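Local coordinates for putative Killer protein (Pseudomonas putida, PDB 6F8S) that probably acts as the RelE-like HigB (Killer) toxin of a type II toxin-antitoxin system, a family whose characterised members cleave mRNA at the ribosome, at residues B[56-61]-B[77-82]. Numbering follows the deposited sequence.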
ATOM      1  N   GLY B  56      16.490   2.352  15.306  1.00 65.93           N
ATOM      2  CA  GLY B  56      16.630   0.915  15.476  1.00 65.77           C
ATOM      3  C   GLY B  56      17.243   0.178  14.290  1.00 65.44           C
ATOM      4  O   GLY B  56      17.692  -0.951  14.437  1.00 66.01           O
ATOM      5  N   ASN B  57      17.253   0.798  13.109  1.00 61.30           N
ATOM      6  CA  ASN B  57      17.851   0.160  11.941  1.00 59.21           C
ATOM      7  C   ASN B  57      19.348   0.327  11.902  1.00 62.55           C
ATOM      8  O   ASN B  57      20.033  -0.482  11.276  1.00 62.80           O
ATOM      9  CB  ASN B  57      17.259   0.712  10.649  1.00 55.39           C
ATOM     10  CG  ASN B  57      16.007  -0.009  10.241  1.00 53.93           C
ATOM     11  OD1 ASN B  57      15.550  -0.921  10.933  1.00 49.67           O
ATOM     12  ND2 ASN B  57      15.416   0.414   9.125  1.00 58.35           N
ATOM     13  N   ARG B  58      19.839   1.380  12.565  1.00 64.53           N
ATOM     14  CA  ARG B  58      21.253   1.764  12.533  1.00 67.88           C
ATOM     15  C   ARG B  58      21.820   1.582  11.128  1.00 66.10           C
ATOM     16  O   ARG B  58      22.792   0.864  10.936  1.00 69.02           O
ATOM     17  CB  ARG B  58      22.066   0.947  13.550  1.00 73.94           C
ATOM     18  CG  ARG B  58      22.919   1.777  14.503  1.00 79.11           C
ATOM     19  CD  ARG B  58      23.896   0.893  15.288  1.00 86.42           C
ATOM     20  NE  ARG B  58      25.247   0.887  14.716  1.00 98.40           N
ATOM     21  CZ  ARG B  58      26.045  -0.182  14.634  1.00 98.21           C
ATOM     22  NH1 ARG B  58      25.658  -1.380  15.097  1.00 91.81           N
ATOM     23  NH2 ARG B  58      27.250  -0.053  14.086  1.00 97.21           N
ATOM     24  N   LEU B  59      21.180   2.220  10.148  1.00 68.78           N
ATOM     25  CA  LEU B  59      21.538   2.036   8.743  1.00 67.63           C
ATOM     26  C   LEU B  59      23.003   2.389   8.476  1.00 71.08           C
ATOM     27  O   LEU B  59      23.510   3.408   8.951  1.00 70.24           O
ATOM     28  CB  LEU B  59      20.627   2.872   7.835  1.00 59.54           C
ATOM     29  CG  LEU B  59      20.854   2.618   6.342  1.00 61.15           C
ATOM     30  CD1 LEU B  59      20.498   1.194   6.008  1.00 64.66           C
ATOM     31  CD2 LEU B  59      20.054   3.543   5.455  1.00 63.29           C
ATOM     32  N   GLU B  60      23.682   1.525   7.726  1.00 79.16           N
ATOM     33  CA  GLU B  60      25.066   1.757   7.325  1.00 83.35           C
ATOM     34  C   GLU B  60      25.269   1.387   5.864  1.00 81.50           C
ATOM     35  O   GLU B  60      24.429   0.724   5.267  1.00 81.67           O
ATOM     36  CB  GLU B  60      26.025   0.977   8.233  1.00 81.16           C
ATOM     37  CG  GLU B  60      25.929   1.428   9.681  1.00 83.69           C
ATOM     38  CD  GLU B  60      26.732   0.589  10.643  1.00 95.50           C
ATOM     39  OE1 GLU B  60      27.335  -0.425  10.214  1.00 93.52           O
ATOM     40  OE2 GLU B  60      26.742   0.943  11.846  1.00 97.67           O
ATOM     41  N   SER B  61      26.377   1.837   5.285  1.00 92.30           N
ATOM     42  CA  SER B  61      26.618   1.646   3.860  1.00 92.05           C
ATOM     43  C   SER B  61      27.981   1.019   3.611  1.00101.51           C
ATOM     44  O   SER B  61      28.181   0.335   2.607  1.00108.41           O
ATOM     45  CB  SER B  61      26.508   2.978   3.116  1.00 98.70           C
ATOM     46  OG  SER B  61      25.271   3.621   3.397  1.00101.32           O
ATOM     47  N   GLN B  77      24.866  -9.279  16.161  1.00 62.25           N
ATOM     48  CA  GLN B  77      25.541 -10.247  15.300  1.00 63.25           C
ATOM     49  C   GLN B  77      25.099 -10.114  13.830  1.00 57.15           C
ATOM     50  O   GLN B  77      25.932 -10.085  12.930  1.00 57.11           O
ATOM     51  CB  GLN B  77      25.298 -11.688  15.812  1.00 57.91           C
ATOM     52  CG  GLN B  77      26.065 -12.739  15.016  1.00 58.78           C
ATOM     53  CD  GLN B  77      25.723 -14.183  15.380  1.00 60.90           C
ATOM     54  OE1 GLN B  77      24.892 -14.440  16.257  1.00 62.39           O
ATOM     55  NE2 GLN B  77      26.371 -15.136  14.704  1.00 57.55           N
ATOM     56  N   TRP B  78      23.790 -10.034  13.592  1.00 56.84           N
ATOM     57  CA  TRP B  78      23.254 -10.143  12.235  1.00 53.60           C
ATOM     58  C   TRP B  78      22.738  -8.841  11.678  1.00 58.81           C
ATOM     59  O   TRP B  78      22.084  -8.067  12.385  1.00 57.31           O
ATOM     60  CB  TRP B  78      22.118 -11.154  12.182  1.00 54.32           C
ATOM     61  CG  TRP B  78      22.534 -12.546  12.467  1.00 56.57           C
ATOM     62  CD1 TRP B  78      22.312 -13.231  13.608  1.00 53.33           C
ATOM     63  CD2 TRP B  78      23.242 -13.435  11.588  1.00 56.89           C
ATOM     64  NE1 TRP B  78      22.832 -14.495  13.504  1.00 59.44           N
ATOM     65  CE2 TRP B  78      23.412 -14.645  12.275  1.00 60.24           C
ATOM     66  CE3 TRP B  78      23.748 -13.319  10.290  1.00 59.96           C
ATOM     67  CZ2 TRP B  78      24.069 -15.743  11.711  1.00 59.03           C
ATOM     68  CZ3 TRP B  78      24.398 -14.410   9.729  1.00 62.80           C
ATOM     69  CH2 TRP B  78      24.559 -15.604  10.444  1.00 59.57           C
ATOM     70  N   ARG B  79      23.017  -8.636  10.393  1.00 57.60           N
ATOM     71  CA  ARG B  79      22.501  -7.511   9.639  1.00 56.39           C
ATOM     72  C   ARG B  79      21.923  -7.952   8.305  1.00 60.69           C
ATOM     73  O   ARG B  79      22.465  -8.838   7.642  1.00 60.49           O
ATOM     74  CB  ARG B  79      23.597  -6.481   9.398  1.00 55.62           C
ATOM     75  CG  ARG B  79      23.855  -5.601  10.594  1.00 56.19           C
ATOM     76  CD  ARG B  79      25.022  -4.662  10.357  1.00 60.39           C
ATOM     77  NE  ARG B  79      24.954  -3.571  11.318  1.00 71.11           N
ATOM     78  CZ  ARG B  79      24.387  -2.393  11.073  1.00 67.43           C
ATOM     79  NH1 ARG B  79      23.864  -2.131   9.882  1.00 61.79           N
ATOM     80  NH2 ARG B  79      24.353  -1.471  12.019  1.00 67.19           N
ATOM     81  N   LEU B  80      20.828  -7.306   7.909  1.00 67.38           N
ATOM     82  CA  LEU B  80      20.283  -7.455   6.562  1.00 64.49           C
ATOM     83  C   LEU B  80      20.979  -6.514   5.586  1.00 60.89           C
ATOM     84  O   LEU B  80      20.884  -5.317   5.737  1.00 65.27           O
ATOM     85  CB  LEU B  80      18.778  -7.189   6.566  1.00 61.30           C
ATOM     86  CG  LEU B  80      17.976  -8.326   7.191  1.00 63.71           C
ATOM     87  CD1 LEU B  80      16.630  -7.837   7.676  1.00 59.61           C
ATOM     88  CD2 LEU B  80      17.812  -9.468   6.184  1.00 65.18           C
ATOM     89  N   CYS B  81      21.697  -7.069   4.613  1.00 64.55           N
ATOM     90  CA  CYS B  81      22.272  -6.305   3.496  1.00 68.63           C
ATOM     91  C   CYS B  81      21.270  -6.256   2.350  1.00 65.83           C
ATOM     92  O   CYS B  81      20.485  -7.187   2.170  1.00 63.77           O
ATOM     93  CB  CYS B  81      23.595  -6.925   3.002  1.00 71.17           C
ATOM     94  SG  CYS B  81      25.128  -6.102   3.547  1.00 85.71           S
ATOM     95  N   PHE B  82      21.305  -5.175   1.574  1.00 65.15           N
ATOM     96  CA  PHE B  82      20.420  -5.021   0.413  1.00 62.89           C
ATOM     97  C   PHE B  82      20.868  -3.877  -0.491  1.00 67.82           C
ATOM     98  O   PHE B  82      21.654  -3.004  -0.089  1.00 66.21           O
ATOM     99  CB  PHE B  82      18.973  -4.761   0.852  1.00 61.45           C
ATOM    100  CG  PHE B  82      18.797  -3.447   1.581  1.00 57.91           C
ATOM    101  CD1 PHE B  82      18.949  -3.373   2.956  1.00 56.89           C
ATOM    102  CD2 PHE B  82      18.507  -2.287   0.887  1.00 59.54           C
ATOM    103  CE1 PHE B  82      18.804  -2.155   3.625  1.00 60.15           C
ATOM    104  CE2 PHE B  82      18.364  -1.078   1.551  1.00 59.91           C
ATOM    105  CZ  PHE B  82      18.515  -1.016   2.923  1.00 57.45           C
TER
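Arg58 meets Arg79 twice, once through its backbone and once through its side chain. Arg58 O accepts a hydrogen bond from Arg79 NH2 at 3.0 Å, in the guanidinium plane and on a carbonyl lone pair, with an N-H...O angle of 160°; Arg79 NH1 adds a weak bond to this oxygen, and has Ser71 OG on strand 69-73 as its stronger partner. The Arg58 side chain bends at chi3, and its guanidinium presents a face to the same NH2, the two planes 82° apart. That brings two donors of like charge, Arg58 NH1 and Arg79 NH2, to 3.3 Å. Arg79 belongs to the middle strand of the antiparallel sheet in the modelled chain, part of a RelE-like fold, and its extended side chain reaches from there to the loop between helix 49-52 and strand 69-73. Leu59 CD1 touches Phe82 CZ at 4.3 Å, an apolar touch beside the charged cluster. The Glu60 carboxylate then stacks over a face of the Arg79 guanidinium, planes 15° apart, with OE1 above its centre. Glu60 OE2 lies 3.4 Å from Arg79 NH2, a purely electrostatic salt bridge, and also pairs with Arg58 NH2, so a negative charge probably offsets the repulsion between the two arginines.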